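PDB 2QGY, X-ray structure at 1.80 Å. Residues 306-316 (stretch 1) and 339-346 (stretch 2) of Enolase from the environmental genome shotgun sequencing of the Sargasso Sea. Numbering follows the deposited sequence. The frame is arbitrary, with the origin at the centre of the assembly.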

# COMPACT_ATOMS: atom_id res chain seq x y z
N SER A 306 -4.11 7.71 18.26
CA SER A 306 -4.38 8.08 19.67
C SER A 306 -3.23 8.89 20.23
O SER A 306 -2.12 8.82 19.73
CB SER A 306 -4.58 6.86 20.54
OG SER A 306 -3.34 6.43 21.10
N MET A 307 -3.50 9.64 21.29
CA MET A 307 -2.43 10.38 21.95
C MET A 307 -1.80 9.55 23.06
O MET A 307 -1.16 10.10 23.98
CB MET A 307 -2.91 11.78 22.45
CG MET A 307 -3.27 12.84 21.34
SD MET A 307 -1.82 13.35 20.37
CE MET A 307 -2.04 12.35 18.90
N SER A 308 -1.94 8.22 22.97
CA SER A 308 -1.34 7.30 23.91
C SER A 308 -0.10 6.65 23.29
O SER A 308 0.98 7.27 23.29
CB SER A 308 -2.38 6.27 24.43
OG SER A 308 -2.89 5.37 23.42
N VAL A 309 -0.24 5.46 22.73
CA VAL A 309 0.92 4.64 22.28
C VAL A 309 1.66 5.31 21.10
O VAL A 309 2.88 5.54 21.16
CB VAL A 309 0.50 3.18 21.92
CG1 VAL A 309 1.69 2.37 21.49
CG2 VAL A 309 -0.17 2.49 23.13
N SER A 310 0.93 5.65 20.05
CA SER A 310 1.54 6.38 18.90
C SER A 310 2.21 7.68 19.32
O SER A 310 3.35 7.95 18.90
CB SER A 310 0.49 6.69 17.85
OG SER A 310 0.00 5.51 17.25
N ALA A 311 1.54 8.49 20.13
CA ALA A 311 2.16 9.76 20.56
C ALA A 311 3.46 9.51 21.32
O ALA A 311 4.46 10.21 21.12
CB ALA A 311 1.18 10.67 21.36
N SER A 312 3.47 8.51 22.21
CA SER A 312 4.70 8.23 22.97
C SER A 312 5.85 7.80 22.08
O SER A 312 6.97 8.26 22.25
CB SER A 312 4.45 7.18 24.04
OG SER A 312 5.63 7.02 24.81
N ALA A 313 5.57 6.91 21.13
CA ALA A 313 6.60 6.49 20.16
C ALA A 313 7.13 7.71 19.39
O ALA A 313 8.36 7.88 19.22
CB ALA A 313 6.01 5.47 19.19
N MET A 314 6.22 8.57 18.96
CA MET A 314 6.60 9.75 18.20
C MET A 314 7.55 10.62 19.03
O MET A 314 8.60 11.06 18.55
CB MET A 314 5.35 10.56 17.80
CG MET A 314 5.63 11.92 17.03
SD MET A 314 4.21 12.93 16.71
CE MET A 314 3.61 13.28 18.37
N LEU A 315 7.16 10.91 20.26
CA LEU A 315 7.98 11.77 21.12
C LEU A 315 9.35 11.16 21.37
O LEU A 315 10.38 11.87 21.29
CB LEU A 315 7.25 12.08 22.44
CG LEU A 315 5.91 12.80 22.32
CD1 LEU A 315 5.33 13.04 23.70
CD2 LEU A 315 6.07 14.14 21.54
N HIS A 316 9.39 9.86 21.64
CA HIS A 316 10.69 9.20 21.83
C HIS A 316 11.57 9.29 20.56
O HIS A 316 12.76 9.60 20.63
CB HIS A 316 10.50 7.74 22.26
CG HIS A 316 10.17 7.57 23.71
ND1 HIS A 316 11.13 7.63 24.71
CD2 HIS A 316 8.99 7.35 24.34
CE1 HIS A 316 10.55 7.43 25.88
NE2 HIS A 316 9.26 7.28 25.69
N LYS A 339 -8.78 8.89 29.09
CA LYS A 339 -9.80 7.97 29.63
C LYS A 339 -9.24 6.58 29.91
O LYS A 339 -9.65 5.92 30.88
CB LYS A 339 -11.01 7.85 28.70
CG LYS A 339 -11.87 9.09 28.56
CD LYS A 339 -12.92 8.84 27.48
CE LYS A 339 -13.85 10.04 27.31
NZ LYS A 339 -14.76 10.18 28.47
N PHE A 340 -8.33 6.12 29.06
CA PHE A 340 -7.81 4.76 29.22
C PHE A 340 -6.29 4.70 29.44
O PHE A 340 -5.77 3.65 29.72
CB PHE A 340 -8.24 3.88 28.03
CG PHE A 340 -7.66 4.35 26.71
CD1 PHE A 340 -6.39 3.93 26.30
CD2 PHE A 340 -8.38 5.23 25.90
CE1 PHE A 340 -5.87 4.38 25.08
CE2 PHE A 340 -7.87 5.68 24.68
CZ PHE A 340 -6.60 5.25 24.28
N CYS A 341 -5.59 5.83 29.31
CA CYS A 341 -4.12 5.80 29.42
C CYS A 341 -3.66 6.91 30.36
O CYS A 341 -4.09 8.04 30.21
CB CYS A 341 -3.45 6.00 28.04
SG CYS A 341 -1.63 5.97 28.04
N GLU A 342 -2.80 6.57 31.31
CA GLU A 342 -2.10 7.59 32.11
C GLU A 342 -0.93 8.05 31.26
O GLU A 342 0.14 7.43 31.26
CB GLU A 342 -1.68 7.01 33.47
CG GLU A 342 -2.88 6.65 34.35
CD GLU A 342 -2.56 5.82 35.62
OE1 GLU A 342 -3.53 5.25 36.17
OE2 GLU A 342 -1.38 5.70 36.05
N LEU A 343 -1.15 9.10 30.48
CA LEU A 343 -0.22 9.45 29.40
C LEU A 343 1.21 9.63 29.87
O LEU A 343 1.44 10.23 30.93
CB LEU A 343 -0.67 10.73 28.68
CG LEU A 343 -2.07 10.74 28.09
CD1 LEU A 343 -2.30 12.05 27.33
CD2 LEU A 343 -2.31 9.54 27.17
N PRO A 344 2.19 9.10 29.10
CA PRO A 344 3.59 9.14 29.55
C PRO A 344 4.32 10.46 29.21
O PRO A 344 5.56 10.50 29.15
CB PRO A 344 4.20 7.97 28.80
CG PRO A 344 3.48 7.94 27.51
CD PRO A 344 2.06 8.41 27.80
N PHE A 345 3.57 11.52 28.98
CA PHE A 345 4.15 12.82 28.72
C PHE A 345 3.19 13.89 29.24
O PHE A 345 1.99 13.62 29.41
CB PHE A 345 4.40 12.99 27.20
CG PHE A 345 3.16 12.81 26.37
CD1 PHE A 345 2.32 13.89 26.08
CD2 PHE A 345 2.82 11.55 25.86
CE1 PHE A 345 1.14 13.71 25.31
CE2 PHE A 345 1.66 11.37 25.08
CZ PHE A 345 0.82 12.46 24.81
N ASP A 346 3.72 15.09 29.46
CA ASP A 346 2.95 16.27 29.81
C ASP A 346 3.21 17.33 28.75
O ASP A 346 4.37 17.59 28.43
CB ASP A 346 3.43 16.79 31.16
CG ASP A 346 2.98 15.92 32.30
OD1 ASP A 346 1.77 15.94 32.58
OD2 ASP A 346 3.84 15.23 32.90
O HOH W 1 6.32 9.76 25.92

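The contact between these two segments is made almost entirely by van der Waals packing. No direct hydrogen bond crosses it, and about 379 Å² of surface, summed over both sides, is buried. Two residues dominate: Phe345, the first residue of a strand that continues beyond stretch 2, and Ser308, which immediately precedes the helix of stretch 1.

Phe345 directs its CA-to-CB bond toward stretch 1, and with chi1 in the p well its ring reaches across to the start of the helix and its first turns. Leu315 lies over one face of the ring. Its CD1 methyl is 3.4 Å from CG of Phe345 and 3.9 Å from the ring centroid, 29° off the ring normal, a CH-pi arrangement in which a slightly polarized methyl meets the pi cloud. A leucine suits this position because its branched side chain, in the m, t conformation, carries a methyl out to the aromatic face. Four residues earlier, and so about one helical turn back, Ala311 also points toward stretch 2; its CB comes within 3.8 Å of CE2 of Phe345. The small methyl of alanine gives apolar contact while letting the ring lie close to the helix.

At the far end of the ring, CZ of Phe345 approaches the backbone O of Met307 at 3.2 Å, near the plane of the ring. The aromatic edge, where the C-H bonds carry partial positive charge, is a reasonable neighbour for a carbonyl oxygen. The same oxygen lies 3.4 Å from CD2 of Leu343, so it is hemmed in by carbon and has no hydrogen-bonding partner in the model. The CA-to-CB bond of Met307 points sideways and the end of its side chain leads away from stretch 2, so the side-chain contact is made by CB, 4.5 Å from CZ of Phe345.

Ser308 forms the second centre. Its compact side chain fits among three residues of the other stretch: CB is 3.7 Å from SG of Cys341 and 4.3 Å from CD2 of Leu343, while OG is 3.6 Å from CE1 of Phe340, near the plane of that ring. Although Ser308 occupies the N-cap position, its side chain makes no capping bond. Instead OG donates to OG of Ser306 at 2.6 Å, and the backbone N of Ser308 donates to that same Ser306 OG at 2.9 Å. The hydroxyl is therefore satisfied within its own stretch, even though its neighbours across the contact are carbon and sulfur.

Pro344 meets the helix at Ser312, whose OG is 3.6 Å from CG of the proline ring. Here a water adds a polar link: it donates to OG of Ser312 at 3.0 Å and, through a weak bond, to O of Pro344 at 3.4 Å. Serine suits the site by combining a small side chain, which admits the proline ring, with a hydroxyl that can accept from the bridging water.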